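Local coordinates for protein P35 (Autographa californica nucleopolyhedrovirus, PDB 1P35) that inhibits host caspases, blocking the apoptosis that viral infection sets off in insect cells, and also suppresses the host RNA interference antiviral response, at residues V2-E7 with I129-K134; P41-F46 with K116-H121; S108-K113 with Y135-L140; A150-K155 with Q164-E169. All blocks are in the same frame, centred on the assembly; numbering follows the deposited sequence.

Contact 1 (V2-E7 with I129-K134)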
loop_
_atom_site.group_PDB
_atom_site.type_symbol
_atom_site.label_atom_id
_atom_site.label_comp_id
_atom_site.label_asym_id
_atom_site.label_seq_id
_atom_site.Cartn_x
_atom_site.Cartn_y
_atom_site.Cartn_z
ATOM N N VAL A 2 9.948 -21.868 14.907
ATOM C CA VAL A 2 10.925 -22.429 15.880
ATOM C C VAL A 2 12.201 -21.958 15.219
ATOM O O VAL A 2 12.668 -22.525 14.217
ATOM C CB VAL A 2 10.859 -23.973 15.899
ATOM C CG1 VAL A 2 11.825 -24.543 16.889
ATOM C CG2 VAL A 2 9.438 -24.398 16.190
ATOM N N ILE A 3 12.717 -20.867 15.731
ATOM C CA ILE A 3 13.906 -20.260 15.137
ATOM C C ILE A 3 15.232 -20.589 15.790
ATOM O O ILE A 3 15.333 -20.679 17.008
ATOM C CB ILE A 3 13.696 -18.744 15.083
ATOM C CG1 ILE A 3 12.450 -18.466 14.219
ATOM C CG2 ILE A 3 14.924 -18.034 14.537
ATOM C CD1 ILE A 3 12.149 -16.976 14.003
ATOM N N PHE A 4 16.249 -20.770 14.956
ATOM C CA PHE A 4 17.607 -21.084 15.415
ATOM C C PHE A 4 18.532 -20.257 14.548
ATOM O O PHE A 4 18.255 -20.055 13.373
ATOM C CB PHE A 4 17.954 -22.567 15.172
ATOM C CG PHE A 4 19.372 -22.924 15.536
ATOM C CD1 PHE A 4 19.700 -23.247 16.845
ATOM C CD2 PHE A 4 20.406 -22.779 14.598
ATOM C CE1 PHE A 4 21.047 -23.403 17.229
ATOM C CE2 PHE A 4 21.759 -22.929 14.958
ATOM C CZ PHE A 4 22.077 -23.238 16.285
ATOM N N PRO A 5 19.599 -19.684 15.110
ATOM C CA PRO A 5 20.132 -19.586 16.468
ATOM C C PRO A 5 19.021 -19.046 17.360
ATOM O O PRO A 5 18.152 -18.337 16.875
ATOM C CB PRO A 5 21.237 -18.557 16.307
ATOM C CG PRO A 5 21.781 -18.899 14.934
ATOM C CD PRO A 5 20.482 -18.984 14.160
ATOM N N VAL A 6 19.067 -19.330 18.658
ATOM C CA VAL A 6 17.999 -18.865 19.534
ATOM C C VAL A 6 18.008 -17.385 19.933
ATOM O O VAL A 6 17.032 -16.875 20.485
ATOM C CB VAL A 6 17.920 -19.739 20.799
ATOM C CG1 VAL A 6 17.484 -21.163 20.419
ATOM C CG2 VAL A 6 19.285 -19.758 21.496
ATOM N N GLU A 7 19.099 -16.686 19.669
ATOM C CA GLU A 7 19.143 -15.264 19.998
ATOM C C GLU A 7 18.039 -14.561 19.177
ATOM O O GLU A 7 17.060 -14.062 19.720
ATOM C CB GLU A 7 20.525 -14.690 19.623
ATOM C CG GLU A 7 20.894 -14.928 18.143
ATOM C CD GLU A 7 22.274 -14.439 17.743
ATOM O OE1 GLU A 7 22.547 -13.231 17.918
ATOM O OE2 GLU A 7 23.072 -15.268 17.240
ATOM N N ILE A 129 24.605 -27.134 18.500
ATOM C CA ILE A 129 23.862 -28.351 18.289
ATOM C C ILE A 129 23.039 -28.727 19.497
ATOM O O ILE A 129 21.942 -29.258 19.364
ATOM C CB ILE A 129 24.820 -29.490 17.863
ATOM C CG1 ILE A 129 25.335 -29.168 16.464
ATOM C CG2 ILE A 129 24.111 -30.841 17.885
ATOM C CD1 ILE A 129 26.424 -30.039 15.980
ATOM N N GLU A 130 23.544 -28.422 20.677
ATOM C CA GLU A 130 22.803 -28.769 21.868
ATOM C C GLU A 130 21.670 -27.774 22.080
ATOM O O GLU A 130 20.608 -28.140 22.566
ATOM C CB GLU A 130 23.729 -28.806 23.089
ATOM C CG GLU A 130 24.907 -29.794 22.929
ATOM C CD GLU A 130 25.663 -30.059 24.227
ATOM O OE1 GLU A 130 25.994 -29.083 24.943
ATOM O OE2 GLU A 130 25.937 -31.247 24.516
ATOM N N ALA A 131 21.904 -26.525 21.689
ATOM C CA ALA A 131 20.892 -25.487 21.855
ATOM C C ALA A 131 19.650 -25.872 21.039
ATOM O O ALA A 131 18.517 -25.869 21.552
ATOM C CB ALA A 131 21.439 -24.173 21.398
ATOM N N TYR A 132 19.901 -26.231 19.779
ATOM C CA TYR A 132 18.875 -26.669 18.859
ATOM C C TYR A 132 18.059 -27.860 19.399
ATOM O O TYR A 132 16.822 -27.856 19.353
ATOM C CB TYR A 132 19.509 -27.052 17.506
ATOM C CG TYR A 132 18.462 -27.529 16.506
ATOM C CD1 TYR A 132 18.015 -28.838 16.520
ATOM C CD2 TYR A 132 17.855 -26.648 15.632
ATOM C CE1 TYR A 132 16.979 -29.266 15.704
ATOM C CE2 TYR A 132 16.797 -27.079 14.791
ATOM C CZ TYR A 132 16.366 -28.393 14.848
ATOM O OH TYR A 132 15.270 -28.824 14.084
ATOM N N GLU A 133 18.752 -28.892 19.871
ATOM C CA GLU A 133 18.097 -30.093 20.391
ATOM C C GLU A 133 17.325 -29.793 21.669
ATOM O O GLU A 133 16.308 -30.447 21.978
ATOM C CB GLU A 133 19.131 -31.216 20.641
ATOM C CG GLU A 133 18.590 -32.437 21.407
ATOM C CD GLU A 133 19.489 -33.665 21.288
ATOM O OE1 GLU A 133 20.715 -33.494 21.409
ATOM O OE2 GLU A 133 18.971 -34.795 21.094
ATOM N N LYS A 134 17.797 -28.803 22.413
ATOM C CA LYS A 134 17.110 -28.423 23.650
ATOM C C LYS A 134 15.936 -27.462 23.427
ATOM O O LYS A 134 14.866 -27.627 24.009
ATOM C CB LYS A 134 18.062 -27.730 24.611
ATOM C CG LYS A 134 17.380 -27.448 25.970
ATOM C CD LYS A 134 18.342 -26.752 26.917
ATOM C CE LYS A 134 17.773 -26.648 28.329
ATOM N NZ LYS A 134 18.777 -25.908 29.157
#
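Phe4 reaches from the short N-terminal strand to helix 126-135, where it meets Tyr132 and Ala131. The two rings form an offset edge-to-face pair: the edge of Tyr132 is directed at the face of Phe4, with planes inclined at 69° and centroids 5.9 Å apart. The leading atom of that edge is Tyr132 CD2, which lies 4.0 Å from Phe4 CG. Both side chains have swung away from their own backbone nitrogens, Phe4 with chi1 176° and Tyr132 with chi1 180°. These fully extended first torsions carry the Phe4 ring off the strand and the Tyr132 ring off the helix, and the two side chains cross at about a right angle. The methylene of Tyr132 takes part as well, its CB standing 3.9 Å from Phe4 CD1. Ala131, the preceding residue on the helix, reaches the same side of the ring, its CB lying at the ring edge, close to the ring plane and 4.3 Å from Phe4 CE1. A methyl is small enough to leave room for the large ring beside it. Tyrosine suits its place because its long side chain also reaches Met45 and Leu140. No hydrogen bond joins the segments, so the union depends on shape and on the favourable electrostatics of an aromatic C-H edge meeting a pi face.

The aromatic cluster extends further: Tyr123 packs edge-to-face on Phe4, and Phe114 meets the Tyr132 ring. The arrangement is alpha/beta packing, in which aromatic side chains seat helix 126-135 against strand 2-4, itself hydrogen-bonded to strand 42-48.

Contact 2 (P41-F46 with K116-H121)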
loop_
_atom_site.group_PDB
_atom_site.type_symbol
_atom_site.label_atom_id
_atom_site.label_comp_id
_atom_site.label_asym_id
_atom_site.label_seq_id
_atom_site.Cartn_x
_atom_site.Cartn_y
_atom_site.Cartn_z
ATOM N N PRO A 41 23.420 -18.784 8.407
ATOM C CA PRO A 41 21.984 -18.635 8.164
ATOM C C PRO A 41 21.060 -18.832 9.383
ATOM O O PRO A 41 21.441 -19.392 10.441
ATOM C CB PRO A 41 21.714 -19.674 7.079
ATOM C CG PRO A 41 23.169 -19.960 6.485
ATOM C CD PRO A 41 23.932 -20.000 7.746
ATOM N N VAL A 42 19.845 -18.323 9.211
ATOM C CA VAL A 42 18.785 -18.453 10.188
ATOM C C VAL A 42 18.054 -19.713 9.684
ATOM O O VAL A 42 17.751 -19.826 8.488
ATOM C CB VAL A 42 17.799 -17.238 10.110
ATOM C CG1 VAL A 42 16.596 -17.476 11.010
ATOM C CG2 VAL A 42 18.514 -15.948 10.479
ATOM N N LEU A 43 17.822 -20.665 10.576
ATOM C CA LEU A 43 17.081 -21.877 10.238
ATOM C C LEU A 43 15.727 -21.756 10.972
ATOM O O LEU A 43 15.673 -21.816 12.204
ATOM C CB LEU A 43 17.813 -23.127 10.740
ATOM C CG LEU A 43 19.326 -23.139 10.478
ATOM C CD1 LEU A 43 19.942 -24.499 10.780
ATOM C CD2 LEU A 43 19.567 -22.759 9.019
ATOM N N MET A 44 14.659 -21.504 10.227
ATOM C CA MET A 44 13.346 -21.423 10.836
ATOM C C MET A 44 12.607 -22.713 10.476
ATOM O O MET A 44 12.557 -23.093 9.321
ATOM C CB MET A 44 12.573 -20.216 10.316
ATOM C CG MET A 44 11.120 -20.201 10.801
ATOM S SD MET A 44 10.152 -18.702 10.459
ATOM C CE MET A 44 10.000 -18.705 8.644
ATOM N N MET A 45 12.053 -23.397 11.450
ATOM C CA MET A 45 11.377 -24.644 11.127
ATOM C C MET A 45 10.050 -24.714 11.767
ATOM O O MET A 45 9.828 -24.080 12.791
ATOM C CB MET A 45 12.216 -25.823 11.587
ATOM C CG MET A 45 13.713 -25.723 11.188
ATOM S SD MET A 45 14.399 -27.370 11.315
ATOM C CE MET A 45 16.190 -26.940 11.493
ATOM N N PHE A 46 9.128 -25.459 11.178
ATOM C CA PHE A 46 7.842 -25.544 11.840
ATOM C C PHE A 46 7.040 -26.680 11.248
ATOM O O PHE A 46 7.291 -27.155 10.116
ATOM C CB PHE A 46 7.103 -24.180 11.743
ATOM C CG PHE A 46 6.880 -23.678 10.306
ATOM C CD1 PHE A 46 5.844 -24.200 9.514
ATOM C CD2 PHE A 46 7.697 -22.663 9.763
ATOM C CE1 PHE A 46 5.604 -23.731 8.212
ATOM C CE2 PHE A 46 7.478 -22.178 8.452
ATOM C CZ PHE A 46 6.418 -22.716 7.672
ATOM N N LYS A 116 22.977 -33.150 10.972
ATOM C CA LYS A 116 23.477 -33.137 9.589
ATOM C C LYS A 116 23.039 -31.814 9.014
ATOM O O LYS A 116 23.825 -31.118 8.371
ATOM C CB LYS A 116 22.869 -34.280 8.746
ATOM C CG LYS A 116 23.371 -34.375 7.269
ATOM C CD LYS A 116 22.286 -34.917 6.245
ATOM C CE LYS A 116 21.181 -33.850 5.925
ATOM N NZ LYS A 116 20.049 -34.229 4.987
ATOM N N ILE A 117 21.778 -31.453 9.258
ATOM C CA ILE A 117 21.252 -30.203 8.727
ATOM C C ILE A 117 21.996 -28.978 9.250
ATOM O O ILE A 117 22.389 -28.127 8.461
ATOM C CB ILE A 117 19.727 -30.085 8.949
ATOM C CG1 ILE A 117 19.003 -31.147 8.094
ATOM C CG2 ILE A 117 19.260 -28.688 8.570
ATOM C CD1 ILE A 117 17.480 -31.316 8.410
ATOM N N LEU A 118 22.207 -28.898 10.554
ATOM C CA LEU A 118 22.970 -27.780 11.082
ATOM C C LEU A 118 24.310 -27.720 10.362
ATOM O O LEU A 118 24.728 -26.648 9.917
ATOM C CB LEU A 118 23.249 -27.921 12.587
ATOM C CG LEU A 118 22.021 -28.021 13.505
ATOM C CD1 LEU A 118 22.446 -27.693 14.912
ATOM C CD2 LEU A 118 20.951 -27.030 13.101
ATOM N N LYS A 119 24.979 -28.873 10.239
ATOM C CA LYS A 119 26.298 -28.883 9.609
ATOM C C LYS A 119 26.285 -28.344 8.189
ATOM O O LYS A 119 27.187 -27.620 7.809
ATOM C CB LYS A 119 26.909 -30.285 9.589
ATOM C CG LYS A 119 28.283 -30.326 8.875
ATOM C CD LYS A 119 28.952 -31.660 9.035
ATOM C CE LYS A 119 30.424 -31.587 8.711
ATOM N NZ LYS A 119 31.092 -32.811 9.239
ATOM N N SER A 120 25.286 -28.704 7.386
ATOM C CA SER A 120 25.266 -28.179 6.037
ATOM C C SER A 120 25.183 -26.668 6.060
ATOM O O SER A 120 25.419 -26.035 5.040
ATOM C CB SER A 120 24.075 -28.723 5.222
ATOM O OG SER A 120 22.833 -28.344 5.790
ATOM N N HIS A 121 24.836 -26.090 7.216
ATOM C CA HIS A 121 24.725 -24.625 7.328
ATOM C C HIS A 121 25.825 -24.006 8.159
ATOM O O HIS A 121 25.739 -22.867 8.625
ATOM C CB HIS A 121 23.323 -24.248 7.837
ATOM C CG HIS A 121 22.260 -24.604 6.860
ATOM N ND1 HIS A 121 22.258 -24.105 5.579
ATOM C CD2 HIS A 121 21.240 -25.494 6.923
ATOM C CE1 HIS A 121 21.282 -24.663 4.886
ATOM N NE2 HIS A 121 20.651 -25.516 5.676
#
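Leu43 meets both Leu118 and His121, CD1 serving Leu118 chiefly and CD2 the His121 ring. The apolar part is made by CD1, which comes within 3.6 Å of Leu118 CD2. Leu118 belongs to the helix and Leu43 to the strand, and branched aliphatic groups of this kind can interlock without leaving polar atoms to satisfy.

The second kind of interaction is CH-pi. Leu43 CD2 sits 4.2 Å from the centroid of the His121 ring and 30° off its normal, an off-centre approach whose closest ring atom is His121 CD2, at 3.8 Å from Leu43 CD2. His121 has CG opposite its carbonyl carbon (chi1 -66°), which turns the imidazole toward the leucine; the ring also touches Val153.

A side chain also meets the backbone. Pro41 CD lies 3.5 Å from His121 O, and the rigid proline ring suits the place just ahead of the strand. Ser120 OG donates to Ile117 O, three residues back, at 2.7 Å; Ser120 OG also lies 3.4 Å above one face of the His121 ring, offset toward its rim. The arrangement is helix-on-strand packing: the last part of helix 110-120 and the residue after it lie against strand 42-48.

Contact 3 (S108-K113 with Y135-L140)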
loop_
_atom_site.group_PDB
_atom_site.type_symbol
_atom_site.label_atom_id
_atom_site.label_comp_id
_atom_site.label_asym_id
_atom_site.label_seq_id
_atom_site.Cartn_x
_atom_site.Cartn_y
_atom_site.Cartn_z
ATOM N N SER A 108 9.133 -37.745 11.304
ATOM C CA SER A 108 9.765 -39.003 11.704
ATOM C C SER A 108 11.261 -39.125 11.440
ATOM O O SER A 108 11.910 -39.964 12.063
ATOM C CB SER A 108 9.092 -40.235 11.031
ATOM O OG SER A 108 7.728 -40.410 11.359
ATOM N N VAL A 109 11.819 -38.345 10.520
ATOM C CA VAL A 109 13.252 -38.463 10.272
ATOM C C VAL A 109 14.112 -37.312 10.795
ATOM O O VAL A 109 15.344 -37.407 10.747
ATOM C CB VAL A 109 13.576 -38.661 8.729
ATOM C CG1 VAL A 109 12.959 -39.950 8.223
ATOM C CG2 VAL A 109 13.041 -37.500 7.916
ATOM N N LEU A 110 13.477 -36.242 11.288
ATOM C CA LEU A 110 14.204 -35.048 11.759
ATOM C C LEU A 110 15.224 -35.219 12.879
ATOM O O LEU A 110 16.272 -34.600 12.826
ATOM C CB LEU A 110 13.223 -33.910 12.138
ATOM C CG LEU A 110 13.876 -32.600 12.629
ATOM C CD1 LEU A 110 14.820 -32.056 11.563
ATOM C CD2 LEU A 110 12.800 -31.551 12.957
ATOM N N LYS A 111 14.918 -36.015 13.903
ATOM C CA LYS A 111 15.865 -36.222 14.990
ATOM C C LYS A 111 17.180 -36.827 14.502
ATOM O O LYS A 111 18.265 -36.481 15.006
ATOM C CB LYS A 111 15.305 -37.141 16.073
ATOM C CG LYS A 111 16.267 -37.262 17.254
ATOM C CD LYS A 111 15.636 -37.892 18.489
ATOM C CE LYS A 111 16.443 -37.550 19.764
ATOM N NZ LYS A 111 15.761 -38.027 21.017
ATOM N N SER A 112 17.086 -37.727 13.522
ATOM C CA SER A 112 18.292 -38.359 13.010
ATOM C C SER A 112 18.968 -37.511 11.951
ATOM O O SER A 112 20.123 -37.753 11.614
ATOM C CB SER A 112 17.983 -39.756 12.458
ATOM O OG SER A 112 17.105 -39.716 11.350
ATOM N N LYS A 113 18.257 -36.516 11.425
ATOM C CA LYS A 113 18.846 -35.646 10.409
ATOM C C LYS A 113 19.228 -34.236 10.869
ATOM O O LYS A 113 19.965 -33.551 10.155
ATOM C CB LYS A 113 17.912 -35.487 9.195
ATOM C CG LYS A 113 17.817 -36.669 8.232
ATOM C CD LYS A 113 17.219 -36.184 6.905
ATOM C CE LYS A 113 17.302 -37.221 5.783
ATOM N NZ LYS A 113 16.881 -36.636 4.457
ATOM N N TYR A 135 16.130 -26.468 22.567
ATOM C CA TYR A 135 15.092 -25.471 22.409
ATOM C C TYR A 135 14.202 -25.535 21.180
ATOM O O TYR A 135 13.091 -25.004 21.212
ATOM C CB TYR A 135 15.723 -24.088 22.503
ATOM C CG TYR A 135 16.423 -23.845 23.823
ATOM C CD1 TYR A 135 15.695 -23.785 25.021
ATOM C CD2 TYR A 135 17.801 -23.605 23.867
ATOM C CE1 TYR A 135 16.322 -23.473 26.247
ATOM C CE2 TYR A 135 18.448 -23.297 25.077
ATOM C CZ TYR A 135 17.696 -23.229 26.260
ATOM O OH TYR A 135 18.311 -22.896 27.433
ATOM N N CYS A 136 14.696 -26.172 20.118
ATOM C CA CYS A 136 13.979 -26.280 18.867
ATOM C C CYS A 136 13.399 -27.669 18.576
ATOM O O CYS A 136 12.199 -27.797 18.331
ATOM C CB CYS A 136 14.911 -25.893 17.717
ATOM S SG CYS A 136 15.701 -24.236 17.874
ATOM N N LEU A 137 14.238 -28.713 18.615
ATOM C CA LEU A 137 13.768 -30.047 18.268
ATOM C C LEU A 137 12.430 -30.409 18.871
ATOM O O LEU A 137 11.521 -30.829 18.138
ATOM C CB LEU A 137 14.786 -31.106 18.654
ATOM C CG LEU A 137 14.397 -32.458 18.059
ATOM C CD1 LEU A 137 14.792 -32.449 16.558
ATOM C CD2 LEU A 137 15.100 -33.595 18.794
ATOM N N PRO A 138 12.257 -30.179 20.202
ATOM C CA PRO A 138 11.006 -30.495 20.934
ATOM C C PRO A 138 9.721 -29.815 20.370
ATOM O O PRO A 138 8.608 -30.314 20.550
ATOM C CB PRO A 138 11.301 -30.031 22.384
ATOM C CG PRO A 138 12.834 -30.164 22.506
ATOM C CD PRO A 138 13.216 -29.519 21.100
ATOM N N LYS A 139 9.866 -28.686 19.682
ATOM C CA LYS A 139 8.688 -28.012 19.158
ATOM C C LYS A 139 8.400 -28.504 17.744
ATOM O O LYS A 139 7.431 -28.079 17.125
ATOM C CB LYS A 139 8.901 -26.478 19.181
ATOM C CG LYS A 139 9.285 -25.887 20.605
ATOM C CD LYS A 139 8.278 -26.381 21.674
ATOM C CE LYS A 139 6.883 -25.822 21.417
ATOM N NZ LYS A 139 5.779 -26.438 22.217
ATOM N N LEU A 140 9.239 -29.431 17.266
ATOM C CA LEU A 140 9.143 -29.977 15.908
ATOM C C LEU A 140 8.797 -31.460 15.813
ATOM O O LEU A 140 8.316 -31.902 14.780
ATOM C CB LEU A 140 10.458 -29.707 15.169
ATOM C CG LEU A 140 10.752 -28.212 14.968
ATOM C CD1 LEU A 140 12.091 -28.066 14.335
ATOM C CD2 LEU A 140 9.645 -27.515 14.052
#
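Lys111 and Leu137 mark the nearest backbone approach, their CA atoms 7.3 Å apart, where the start of helix 110-120 faces the short helix 137-140, both of them weakly bonded here. That spacing leaves room for side chains alone, and no hydrogen bond crosses between the segments.

Leu110 is the main apolar residue on its side. Its CG lies 4.0 Å from Leu137 CD1, and the two side chains slide past each other in opposite directions, so that they pack alongside one another. Both are extended at the first torsion, Leu110 with chi1 -179° and Leu137 with chi1 -170°, which carries each branched end out from its helix into the space between. Whereas CG faces Leu137, the CD2 methyl of Leu110 serves Leu140: it is 3.7 Å from Leu140 CB and 3.8 Å from Leu140 CD1. One leucine thus grips two residues about a helical turn apart, and leucine, with two methyls on a flexible stem, is well suited to the task.

Lys111 works at the solvent side. Its aliphatic CG lies 4.1 Å from Leu137 CD2, the chains crossing nearly at right angles, while the extended chain carries the amine onward. Lysine fits here because its stem is aliphatic and its end charged. Tyr132 of helix 126-135 touches all three leucines. The result is apolar packing between two weakly bonded helical segments, the first turn of 110-120 and the short 137-140, beside helix 126-135.

Contact 4 (A150-K155 with Q164-E169)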
loop_
_atom_site.group_PDB
_atom_site.type_symbol
_atom_site.label_atom_id
_atom_site.label_comp_id
_atom_site.label_asym_id
_atom_site.label_seq_id
_atom_site.Cartn_x
_atom_site.Cartn_y
_atom_site.Cartn_z
ATOM N N ALA A 150 8.675 -28.043 7.848
ATOM C CA ALA A 150 9.172 -27.140 6.812
ATOM C C ALA A 150 10.471 -26.568 7.358
ATOM O O ALA A 150 10.481 -26.063 8.481
ATOM C CB ALA A 150 8.140 -25.990 6.532
ATOM N N VAL A 151 11.556 -26.640 6.568
ATOM C CA VAL A 151 12.875 -26.146 7.009
ATOM C C VAL A 151 13.160 -24.927 6.141
ATOM O O VAL A 151 13.299 -25.040 4.924
ATOM C CB VAL A 151 13.949 -27.231 6.783
ATOM C CG1 VAL A 151 15.315 -26.706 7.191
ATOM C CG2 VAL A 151 13.567 -28.538 7.550
ATOM N N CYS A 152 13.214 -23.758 6.762
ATOM C CA CYS A 152 13.387 -22.513 6.027
ATOM C C CYS A 152 14.739 -21.861 6.291
ATOM O O CYS A 152 15.053 -21.567 7.434
ATOM C CB CYS A 152 12.226 -21.626 6.414
ATOM S SG CYS A 152 10.612 -22.616 6.282
ATOM N N VAL A 153 15.546 -21.653 5.247
ATOM C CA VAL A 153 16.886 -21.093 5.456
ATOM C C VAL A 153 16.974 -19.665 4.964
ATOM O O VAL A 153 16.501 -19.348 3.893
ATOM C CB VAL A 153 18.022 -21.899 4.749
ATOM C CG1 VAL A 153 19.378 -21.279 5.116
ATOM C CG2 VAL A 153 17.999 -23.386 5.170
ATOM N N LEU A 154 17.545 -18.792 5.785
ATOM C CA LEU A 154 17.676 -17.413 5.397
ATOM C C LEU A 154 19.152 -17.092 5.314
ATOM O O LEU A 154 19.834 -17.097 6.332
ATOM C CB LEU A 154 16.999 -16.506 6.427
ATOM C CG LEU A 154 16.930 -15.022 6.046
ATOM C CD1 LEU A 154 16.133 -14.910 4.764
ATOM C CD2 LEU A 154 16.233 -14.188 7.170
ATOM N N LYS A 155 19.643 -16.843 4.097
ATOM C CA LYS A 155 21.042 -16.486 3.894
ATOM C C LYS A 155 21.293 -15.253 4.749
ATOM O O LYS A 155 20.441 -14.386 4.822
ATOM C CB LYS A 155 21.306 -16.179 2.409
ATOM C CG LYS A 155 21.158 -17.391 1.458
ATOM C CD LYS A 155 21.564 -17.087 -0.016
ATOM C CE LYS A 155 21.508 -18.348 -0.908
ATOM N NZ LYS A 155 21.964 -18.115 -2.321
ATOM N N GLN A 164 10.929 -11.102 5.292
ATOM C CA GLN A 164 11.526 -12.365 4.863
ATOM C C GLN A 164 10.297 -13.176 4.525
ATOM O O GLN A 164 9.430 -13.324 5.372
ATOM C CB GLN A 164 12.303 -13.048 5.971
ATOM C CG GLN A 164 13.068 -12.100 6.884
ATOM C CD GLN A 164 13.942 -11.165 6.135
ATOM O OE1 GLN A 164 14.395 -11.474 5.027
ATOM N NE2 GLN A 164 14.216 -10.011 6.735
ATOM N N VAL A 165 10.214 -13.714 3.302
ATOM C CA VAL A 165 8.991 -14.382 2.890
ATOM C C VAL A 165 9.173 -15.786 2.306
ATOM O O VAL A 165 10.288 -16.200 1.953
ATOM C CB VAL A 165 8.237 -13.465 1.879
ATOM C CG1 VAL A 165 8.248 -12.001 2.386
ATOM C CG2 VAL A 165 8.964 -13.464 0.499
ATOM N N LEU A 166 8.079 -16.546 2.276
ATOM C CA LEU A 166 8.118 -17.894 1.715
ATOM C C LEU A 166 6.694 -18.297 1.489
ATOM O O LEU A 166 5.797 -17.754 2.111
ATOM C CB LEU A 166 8.778 -18.908 2.645
ATOM C CG LEU A 166 8.054 -19.296 3.959
ATOM C CD1 LEU A 166 7.160 -20.493 3.748
ATOM C CD2 LEU A 166 9.066 -19.692 5.016
ATOM N N SER A 167 6.496 -19.218 0.555
ATOM C CA SER A 167 5.190 -19.763 0.272
ATOM C C SER A 167 5.383 -21.091 -0.457
ATOM O O SER A 167 6.315 -21.252 -1.218
ATOM C CB SER A 167 4.342 -18.787 -0.556
ATOM O OG SER A 167 5.029 -18.330 -1.711
ATOM N N PHE A 168 4.496 -22.043 -0.220
ATOM C CA PHE A 168 4.642 -23.321 -0.861
ATOM C C PHE A 168 3.317 -24.084 -0.758
ATOM O O PHE A 168 2.453 -23.737 0.069
ATOM C CB PHE A 168 5.819 -24.091 -0.197
ATOM C CG PHE A 168 5.595 -24.404 1.297
ATOM C CD1 PHE A 168 4.582 -25.273 1.703
ATOM C CD2 PHE A 168 6.350 -23.759 2.279
ATOM C CE1 PHE A 168 4.309 -25.487 3.081
ATOM C CE2 PHE A 168 6.103 -23.957 3.639
ATOM C CZ PHE A 168 5.066 -24.826 4.038
ATOM N N GLU A 169 3.131 -25.065 -1.640
ATOM C CA GLU A 169 1.947 -25.907 -1.582
ATOM C C GLU A 169 2.333 -27.234 -0.955
ATOM O O GLU A 169 3.445 -27.730 -1.137
ATOM C CB GLU A 169 1.362 -26.179 -2.966
ATOM C CG GLU A 169 0.505 -25.060 -3.477
ATOM C CD GLU A 169 0.154 -25.219 -4.928
ATOM O OE1 GLU A 169 -0.201 -26.339 -5.309
ATOM O OE2 GLU A 169 0.203 -24.227 -5.679
#
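Leu154 and Gln164 cross at about a right angle at one end of this interface, with Leu154 CD2 3.8 Å from Gln164 CG. The glutamine is bent at chi2 (-52°), which folds its amide back so that OE1 rests 3.9 Å from Leu154 CD1. At the middle, Cys152 faces Leu166: the sulphur points at a single branch, SG to Leu166 CD2 being 3.5 Å, a snug fit that a slim thiol allows. Leu166 holds CG in the crowded position between its backbone N and carbonyl carbon (chi1 69°), and Phe168 does likewise two residues on. At the far end the methyl of Ala150 meets the outer part of the Phe168 ring, its CB 4.1 Å from Phe168 CE2, so a small residue answers a large one.

The two short strand segments run at 146° to one another and their axes come no closer than 9.3 Å, too far for backbone pairing. Strand 98-106 instead pairs with both strands, antiparallel to 148-154 and parallel to 164-170. As in any strand, alternate side chains fall on one side; here Ala150, Cys152 and Leu154 face Phe168, Leu166 and Gln164.

All six residues are buried and the chemistry is almost wholly apolar. Gln164 OE1 is the exception: it lies against both Leu154 methyls with no hydrogen-bond partner in the model, which would carry a cost if the amide is placed correctly; an unmodelled water or a flipped amide could also account for it.

In the fold
None of the four contacts uses a hydrogen bond between its segments; all rest chiefly on apolar contacts, but of different kinds. Contact 4 lies nearest the chain's centre, with all six touching residues buried; contacts 1 and 3 are buried farther out, and contact 2 is partly buried. Contacts 1 and 2 set helices against neighbouring strands 2-4 and 42-48, one through an edge-to-face aromatic pair, the other through leucines and a histidine. Contact 3 joins helix to helix and ends in a solvent-facing lysine. Helix 110-120 serves both contacts 2 and 3, while Tyr132 of contact 1 also touches Met45 and Leu140. Backbone pairing of strands 42-48 and 148-154 ties contact 2 to contact 4.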